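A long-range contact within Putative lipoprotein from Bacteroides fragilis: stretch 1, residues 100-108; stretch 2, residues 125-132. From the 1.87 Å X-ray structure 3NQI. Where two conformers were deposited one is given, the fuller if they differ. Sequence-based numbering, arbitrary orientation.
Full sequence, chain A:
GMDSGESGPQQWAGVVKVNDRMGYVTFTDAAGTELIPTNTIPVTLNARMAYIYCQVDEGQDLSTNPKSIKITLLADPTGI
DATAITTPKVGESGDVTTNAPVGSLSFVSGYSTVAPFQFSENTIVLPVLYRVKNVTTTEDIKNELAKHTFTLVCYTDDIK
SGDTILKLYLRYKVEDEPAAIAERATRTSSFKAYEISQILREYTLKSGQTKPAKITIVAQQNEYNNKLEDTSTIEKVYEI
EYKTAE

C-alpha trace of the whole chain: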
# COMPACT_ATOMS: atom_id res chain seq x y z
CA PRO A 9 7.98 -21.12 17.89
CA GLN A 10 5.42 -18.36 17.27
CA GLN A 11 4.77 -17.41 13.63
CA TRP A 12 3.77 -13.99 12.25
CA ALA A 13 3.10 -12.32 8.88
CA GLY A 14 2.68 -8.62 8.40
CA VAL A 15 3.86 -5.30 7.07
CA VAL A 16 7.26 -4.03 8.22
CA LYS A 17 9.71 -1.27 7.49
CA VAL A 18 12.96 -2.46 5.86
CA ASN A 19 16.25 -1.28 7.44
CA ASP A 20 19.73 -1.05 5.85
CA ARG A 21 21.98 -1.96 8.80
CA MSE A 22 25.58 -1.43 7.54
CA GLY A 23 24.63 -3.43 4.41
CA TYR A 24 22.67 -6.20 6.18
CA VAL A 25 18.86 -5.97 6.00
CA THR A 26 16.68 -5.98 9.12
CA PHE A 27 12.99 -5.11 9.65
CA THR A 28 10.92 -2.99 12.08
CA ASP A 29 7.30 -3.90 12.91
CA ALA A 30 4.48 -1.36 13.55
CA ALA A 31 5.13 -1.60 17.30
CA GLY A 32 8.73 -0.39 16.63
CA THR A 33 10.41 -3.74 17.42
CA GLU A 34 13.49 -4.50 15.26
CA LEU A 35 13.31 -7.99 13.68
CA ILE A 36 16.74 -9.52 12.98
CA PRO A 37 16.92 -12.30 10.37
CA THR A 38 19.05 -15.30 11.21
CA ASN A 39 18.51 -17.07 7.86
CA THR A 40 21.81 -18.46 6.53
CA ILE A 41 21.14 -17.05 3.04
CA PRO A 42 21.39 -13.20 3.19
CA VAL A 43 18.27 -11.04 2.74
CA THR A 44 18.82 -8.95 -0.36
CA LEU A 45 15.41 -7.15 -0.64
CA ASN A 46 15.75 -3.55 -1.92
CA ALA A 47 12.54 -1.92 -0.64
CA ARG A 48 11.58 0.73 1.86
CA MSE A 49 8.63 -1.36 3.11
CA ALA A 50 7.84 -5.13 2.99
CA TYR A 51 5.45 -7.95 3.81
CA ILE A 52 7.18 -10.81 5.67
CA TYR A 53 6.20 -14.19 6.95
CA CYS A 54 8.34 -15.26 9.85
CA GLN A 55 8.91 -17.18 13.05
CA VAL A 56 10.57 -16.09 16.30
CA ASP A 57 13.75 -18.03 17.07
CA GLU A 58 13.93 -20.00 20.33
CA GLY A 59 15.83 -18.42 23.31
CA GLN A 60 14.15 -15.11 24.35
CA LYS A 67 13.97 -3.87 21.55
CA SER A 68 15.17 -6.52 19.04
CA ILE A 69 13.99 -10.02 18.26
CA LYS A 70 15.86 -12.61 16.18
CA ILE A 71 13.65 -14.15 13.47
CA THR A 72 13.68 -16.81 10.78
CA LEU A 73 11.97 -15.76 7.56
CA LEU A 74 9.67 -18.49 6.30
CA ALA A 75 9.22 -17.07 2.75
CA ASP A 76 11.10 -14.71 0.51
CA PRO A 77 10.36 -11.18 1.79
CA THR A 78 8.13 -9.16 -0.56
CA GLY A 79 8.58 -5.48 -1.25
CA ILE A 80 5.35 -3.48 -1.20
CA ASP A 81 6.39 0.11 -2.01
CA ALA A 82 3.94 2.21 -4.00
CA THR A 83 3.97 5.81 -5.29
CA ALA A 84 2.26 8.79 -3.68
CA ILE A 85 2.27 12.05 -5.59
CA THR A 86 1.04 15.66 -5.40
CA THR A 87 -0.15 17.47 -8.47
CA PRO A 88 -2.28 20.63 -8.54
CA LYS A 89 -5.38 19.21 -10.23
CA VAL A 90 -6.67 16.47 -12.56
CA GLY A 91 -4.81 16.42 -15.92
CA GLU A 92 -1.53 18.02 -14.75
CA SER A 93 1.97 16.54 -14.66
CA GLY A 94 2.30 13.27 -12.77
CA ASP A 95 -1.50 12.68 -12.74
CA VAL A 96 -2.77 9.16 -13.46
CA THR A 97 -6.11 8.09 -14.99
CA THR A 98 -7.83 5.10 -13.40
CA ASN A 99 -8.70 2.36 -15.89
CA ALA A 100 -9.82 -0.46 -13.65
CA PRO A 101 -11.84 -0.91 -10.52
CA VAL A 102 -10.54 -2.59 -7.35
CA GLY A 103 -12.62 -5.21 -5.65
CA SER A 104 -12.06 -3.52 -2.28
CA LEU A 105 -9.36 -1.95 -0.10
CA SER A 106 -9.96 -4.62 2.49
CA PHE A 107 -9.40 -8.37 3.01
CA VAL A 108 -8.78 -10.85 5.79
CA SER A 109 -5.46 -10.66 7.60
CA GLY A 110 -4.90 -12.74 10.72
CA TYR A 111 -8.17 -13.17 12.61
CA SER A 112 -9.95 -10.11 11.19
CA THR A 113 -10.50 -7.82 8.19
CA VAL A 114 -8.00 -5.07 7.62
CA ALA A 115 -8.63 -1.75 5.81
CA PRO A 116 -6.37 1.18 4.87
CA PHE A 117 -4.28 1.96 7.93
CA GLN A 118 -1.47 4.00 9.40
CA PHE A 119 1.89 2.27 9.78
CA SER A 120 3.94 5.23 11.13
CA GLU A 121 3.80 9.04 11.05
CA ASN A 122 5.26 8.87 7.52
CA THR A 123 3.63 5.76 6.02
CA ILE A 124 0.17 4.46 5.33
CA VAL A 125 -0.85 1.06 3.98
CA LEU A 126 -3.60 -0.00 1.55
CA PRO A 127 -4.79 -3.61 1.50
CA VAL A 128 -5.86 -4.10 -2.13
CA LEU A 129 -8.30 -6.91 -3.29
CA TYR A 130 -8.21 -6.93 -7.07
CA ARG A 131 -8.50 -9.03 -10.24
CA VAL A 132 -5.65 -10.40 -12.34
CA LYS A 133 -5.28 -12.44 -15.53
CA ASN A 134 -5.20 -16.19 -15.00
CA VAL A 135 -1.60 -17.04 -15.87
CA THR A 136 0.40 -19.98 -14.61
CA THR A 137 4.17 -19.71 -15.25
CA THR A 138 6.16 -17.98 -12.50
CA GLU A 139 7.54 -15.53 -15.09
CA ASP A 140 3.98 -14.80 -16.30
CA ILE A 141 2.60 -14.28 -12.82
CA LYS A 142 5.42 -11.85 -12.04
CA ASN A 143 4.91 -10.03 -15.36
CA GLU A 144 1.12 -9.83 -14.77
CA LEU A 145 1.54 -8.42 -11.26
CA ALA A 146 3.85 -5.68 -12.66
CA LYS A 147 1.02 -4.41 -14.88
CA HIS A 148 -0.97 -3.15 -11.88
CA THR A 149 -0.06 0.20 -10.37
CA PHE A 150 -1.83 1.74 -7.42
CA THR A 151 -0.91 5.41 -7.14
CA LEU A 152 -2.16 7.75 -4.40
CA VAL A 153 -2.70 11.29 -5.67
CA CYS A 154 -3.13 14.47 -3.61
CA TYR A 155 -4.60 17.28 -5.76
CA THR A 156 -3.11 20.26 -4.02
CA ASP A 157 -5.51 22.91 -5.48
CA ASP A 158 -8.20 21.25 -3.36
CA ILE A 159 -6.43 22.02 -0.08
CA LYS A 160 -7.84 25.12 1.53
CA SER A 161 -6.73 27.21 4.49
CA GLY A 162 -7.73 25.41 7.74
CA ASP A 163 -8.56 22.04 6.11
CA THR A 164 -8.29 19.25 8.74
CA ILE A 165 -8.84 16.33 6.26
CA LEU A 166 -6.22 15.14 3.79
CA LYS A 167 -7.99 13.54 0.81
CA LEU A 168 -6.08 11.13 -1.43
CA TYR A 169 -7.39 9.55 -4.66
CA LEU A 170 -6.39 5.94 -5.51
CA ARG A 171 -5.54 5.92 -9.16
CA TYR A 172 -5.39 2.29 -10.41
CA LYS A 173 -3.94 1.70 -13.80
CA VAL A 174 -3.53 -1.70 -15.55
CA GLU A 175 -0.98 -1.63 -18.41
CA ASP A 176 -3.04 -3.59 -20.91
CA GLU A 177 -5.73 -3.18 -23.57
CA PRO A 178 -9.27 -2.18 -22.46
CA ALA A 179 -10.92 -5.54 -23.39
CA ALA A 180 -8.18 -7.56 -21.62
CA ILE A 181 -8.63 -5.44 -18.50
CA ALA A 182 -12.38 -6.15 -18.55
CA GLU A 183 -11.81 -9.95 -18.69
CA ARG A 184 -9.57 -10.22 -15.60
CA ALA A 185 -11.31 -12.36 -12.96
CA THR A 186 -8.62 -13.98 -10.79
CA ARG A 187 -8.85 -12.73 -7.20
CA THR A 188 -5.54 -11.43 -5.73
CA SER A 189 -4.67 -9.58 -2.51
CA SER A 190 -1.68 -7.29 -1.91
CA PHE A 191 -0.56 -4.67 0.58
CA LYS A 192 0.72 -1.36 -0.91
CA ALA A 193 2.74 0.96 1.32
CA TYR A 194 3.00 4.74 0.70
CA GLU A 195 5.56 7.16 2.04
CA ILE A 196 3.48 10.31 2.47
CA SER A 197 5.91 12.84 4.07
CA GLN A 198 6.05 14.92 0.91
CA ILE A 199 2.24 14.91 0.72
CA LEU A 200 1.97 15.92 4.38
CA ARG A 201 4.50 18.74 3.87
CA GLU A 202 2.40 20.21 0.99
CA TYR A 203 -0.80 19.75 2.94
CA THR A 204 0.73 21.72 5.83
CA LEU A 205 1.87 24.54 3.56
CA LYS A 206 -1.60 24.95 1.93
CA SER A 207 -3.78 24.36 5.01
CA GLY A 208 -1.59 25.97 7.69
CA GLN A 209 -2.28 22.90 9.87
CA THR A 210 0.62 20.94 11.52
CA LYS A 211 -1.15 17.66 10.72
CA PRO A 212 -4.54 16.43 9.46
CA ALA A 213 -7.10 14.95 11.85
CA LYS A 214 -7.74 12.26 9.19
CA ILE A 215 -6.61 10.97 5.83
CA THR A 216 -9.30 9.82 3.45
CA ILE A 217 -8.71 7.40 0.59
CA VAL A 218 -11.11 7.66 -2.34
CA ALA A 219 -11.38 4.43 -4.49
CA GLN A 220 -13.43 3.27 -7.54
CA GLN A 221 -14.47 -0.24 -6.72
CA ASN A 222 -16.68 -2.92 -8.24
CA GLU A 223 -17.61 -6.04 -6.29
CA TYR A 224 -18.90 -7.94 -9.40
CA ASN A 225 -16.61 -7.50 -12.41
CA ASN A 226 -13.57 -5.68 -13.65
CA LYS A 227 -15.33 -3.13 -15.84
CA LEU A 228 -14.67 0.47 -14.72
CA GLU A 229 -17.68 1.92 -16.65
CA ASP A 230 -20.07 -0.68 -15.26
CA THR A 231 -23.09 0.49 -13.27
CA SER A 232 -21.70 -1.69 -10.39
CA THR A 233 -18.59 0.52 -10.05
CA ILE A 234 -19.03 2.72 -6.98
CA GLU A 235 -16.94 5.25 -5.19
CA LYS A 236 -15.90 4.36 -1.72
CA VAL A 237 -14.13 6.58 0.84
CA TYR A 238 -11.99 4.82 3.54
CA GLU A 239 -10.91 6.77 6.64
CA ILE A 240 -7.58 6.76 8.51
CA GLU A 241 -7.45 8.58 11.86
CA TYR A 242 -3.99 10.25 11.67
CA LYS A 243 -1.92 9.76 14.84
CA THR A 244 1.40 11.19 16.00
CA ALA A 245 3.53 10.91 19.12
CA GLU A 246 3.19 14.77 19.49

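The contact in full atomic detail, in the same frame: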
# COMPACT_ATOMS: atom_id res chain seq x y z
N ALA A 100 -9.29 0.79 -14.18
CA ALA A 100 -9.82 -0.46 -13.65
C ALA A 100 -10.32 -0.22 -12.26
O ALA A 100 -9.81 0.65 -11.57
CB ALA A 100 -8.77 -1.59 -13.66
N PRO A 101 -11.37 -0.96 -11.86
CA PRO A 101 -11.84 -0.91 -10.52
C PRO A 101 -11.16 -1.97 -9.63
O PRO A 101 -10.95 -3.11 -10.09
CB PRO A 101 -13.31 -1.27 -10.68
CG PRO A 101 -13.31 -2.27 -11.81
CD PRO A 101 -12.19 -1.89 -12.69
N VAL A 102 -10.92 -1.61 -8.36
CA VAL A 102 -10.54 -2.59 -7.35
C VAL A 102 -11.79 -3.33 -6.93
O VAL A 102 -12.94 -2.91 -7.19
CB VAL A 102 -9.83 -1.92 -6.11
CG1 VAL A 102 -8.58 -1.13 -6.56
CG2 VAL A 102 -10.78 -1.03 -5.35
N GLY A 103 -11.56 -4.47 -6.28
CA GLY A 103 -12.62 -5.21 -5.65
C GLY A 103 -12.96 -4.53 -4.35
O GLY A 103 -14.12 -4.31 -4.06
N SER A 104 -11.92 -4.27 -3.54
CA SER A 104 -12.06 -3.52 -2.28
C SER A 104 -10.68 -3.18 -1.76
O SER A 104 -9.68 -3.68 -2.26
CB SER A 104 -12.84 -4.31 -1.23
OG SER A 104 -12.27 -5.59 -1.02
N LEU A 105 -10.62 -2.26 -0.79
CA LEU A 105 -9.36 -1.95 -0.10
C LEU A 105 -9.46 -2.59 1.29
O LEU A 105 -9.11 -2.02 2.31
CB LEU A 105 -9.09 -0.46 0.05
CG LEU A 105 -9.04 0.31 -1.25
CD1 LEU A 105 -8.63 1.81 -0.98
CD2 LEU A 105 -8.08 -0.40 -2.20
N SER A 106 -9.87 -3.84 1.28
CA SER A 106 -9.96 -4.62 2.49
C SER A 106 -9.94 -6.12 2.18
O SER A 106 -10.42 -6.57 1.12
CB SER A 106 -11.23 -4.25 3.24
OG SER A 106 -11.40 -5.08 4.38
N PHE A 107 -9.37 -6.90 3.09
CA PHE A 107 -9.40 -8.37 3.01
C PHE A 107 -9.09 -8.91 4.39
O PHE A 107 -8.92 -8.12 5.34
CB PHE A 107 -8.50 -8.94 1.91
CG PHE A 107 -7.04 -8.48 1.96
CD1 PHE A 107 -6.15 -8.99 2.90
CD2 PHE A 107 -6.57 -7.59 1.04
CE1 PHE A 107 -4.82 -8.61 2.95
CE2 PHE A 107 -5.22 -7.21 1.03
CZ PHE A 107 -4.33 -7.69 1.98
N VAL A 108 -9.05 -10.22 4.51
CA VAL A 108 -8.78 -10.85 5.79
C VAL A 108 -7.28 -10.96 6.00
O VAL A 108 -6.54 -11.43 5.13
CB VAL A 108 -9.52 -12.20 5.92
CG1 VAL A 108 -9.09 -12.95 7.22
CG2 VAL A 108 -11.02 -11.97 5.88
N VAL A 125 -0.77 2.33 4.67
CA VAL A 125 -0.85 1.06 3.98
C VAL A 125 -2.25 0.78 3.46
O VAL A 125 -3.22 0.89 4.20
CB VAL A 125 -0.34 -0.10 4.82
CG1 VAL A 125 -0.42 -1.44 3.98
CG2 VAL A 125 1.12 0.17 5.25
N LEU A 126 -2.33 0.46 2.16
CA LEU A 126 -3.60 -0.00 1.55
C LEU A 126 -3.61 -1.51 1.33
O LEU A 126 -2.79 -2.02 0.62
CB LEU A 126 -3.88 0.74 0.23
CG LEU A 126 -4.47 2.15 0.26
CD1 LEU A 126 -3.80 3.02 1.21
CD2 LEU A 126 -4.46 2.72 -1.25
N PRO A 127 -4.55 -2.25 1.98
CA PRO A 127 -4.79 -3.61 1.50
C PRO A 127 -5.58 -3.55 0.20
O PRO A 127 -6.60 -2.86 0.19
CB PRO A 127 -5.65 -4.22 2.60
CG PRO A 127 -5.83 -3.16 3.62
CD PRO A 127 -5.54 -1.86 3.01
N VAL A 128 -5.09 -4.11 -0.92
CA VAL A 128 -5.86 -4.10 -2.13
C VAL A 128 -6.35 -5.54 -2.50
O VAL A 128 -5.56 -6.49 -2.50
CB VAL A 128 -5.09 -3.44 -3.33
CG1 VAL A 128 -6.10 -3.17 -4.41
CG2 VAL A 128 -4.44 -2.16 -2.88
N LEU A 129 -7.66 -5.68 -2.71
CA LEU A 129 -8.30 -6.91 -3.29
C LEU A 129 -8.66 -6.54 -4.74
O LEU A 129 -9.41 -5.60 -5.02
CB LEU A 129 -9.48 -7.37 -2.45
CG LEU A 129 -10.05 -8.80 -2.50
CD1 LEU A 129 -9.02 -9.85 -2.13
CD2 LEU A 129 -11.24 -8.89 -1.55
N TYR A 130 -8.06 -7.26 -5.68
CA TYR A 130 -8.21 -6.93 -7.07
C TYR A 130 -8.17 -8.15 -8.01
O TYR A 130 -7.98 -9.26 -7.57
CB TYR A 130 -7.18 -5.89 -7.43
CG TYR A 130 -5.73 -6.28 -7.35
CD1 TYR A 130 -5.07 -6.39 -6.14
CD2 TYR A 130 -4.98 -6.51 -8.50
CE1 TYR A 130 -3.71 -6.80 -6.05
CE2 TYR A 130 -3.62 -6.88 -8.43
CZ TYR A 130 -2.99 -6.99 -7.21
OH TYR A 130 -1.69 -7.34 -7.15
N ARG A 131 -8.36 -7.93 -9.30
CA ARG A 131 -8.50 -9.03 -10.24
C ARG A 131 -7.35 -9.06 -11.21
O ARG A 131 -7.03 -8.04 -11.81
CB ARG A 131 -9.81 -8.88 -11.03
CG ARG A 131 -11.08 -9.19 -10.22
CD ARG A 131 -12.36 -8.65 -10.88
NE ARG A 131 -12.44 -7.24 -10.56
CZ ARG A 131 -13.28 -6.69 -9.70
NH1 ARG A 131 -14.24 -7.40 -9.09
NH2 ARG A 131 -13.16 -5.38 -9.46
N VAL A 132 -6.72 -10.22 -11.37
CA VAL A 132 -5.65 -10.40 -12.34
C VAL A 132 -5.99 -11.42 -13.44
O VAL A 132 -6.99 -12.16 -13.37
CB VAL A 132 -4.33 -10.78 -11.62
CG1 VAL A 132 -3.91 -9.63 -10.62
CG2 VAL A 132 -4.43 -12.11 -10.88
O HOH W 1 -9.41 -5.40 -10.04

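Stretch 2 is a continuous strand, and stretch 1 is mostly loop that crosses it steeply, with end-to-end directions 115° apart. The register yields a single antiparallel bridge, S104 with L129, and side chains and further backbone atoms extend the contact.

Walking along the strand, V125 makes no contact. L126 contributes a modest apolar touch, its CD2 lying 4.3 Å from CD1 of L105. P127 lacks an amide hydrogen, so its backbone offers only an acceptor: its O sits 2.9 Å from CA of L105 in a CA-H...O contact. Its CA-to-CB bond points toward stretch 1, and CB comes within 3.4 Å of CE2 of F107.

V128 points its CA-to-CB bond away, yet its CG1 still reaches CG1 of V102 at 3.9 Å and CD2 of L105 at 4.1 Å, a buried aliphatic cluster beside the bridge.

L129 is the hub. Its N donates to O of S104 at 2.9 Å, almost straight at 167°, while its O accepts from two consecutive amides, N of G103 at 2.7 Å and N of S104 at 3.2 Å. G103 suits the spot: an ideal CB there would lie a tight 3.0 Å from that same L129 O. The L129 CA-to-CB bond points toward stretch 1; CD1 lies 4.2 Å from CB of F107 and CD2 3.5 Å from OG of S104. That hydroxyl is spent within its own stretch, donating to O of S106 at 3.0 Å.

Y130 adds little, the end of its side chain leading away. R131 closes the contact from two levels: its NH2 donates to O of P101 at 3.2 Å, and a water accepts from its backbone N at 2.8 Å while donating to that same P101 O at 2.8 Å. V132 is beyond reach.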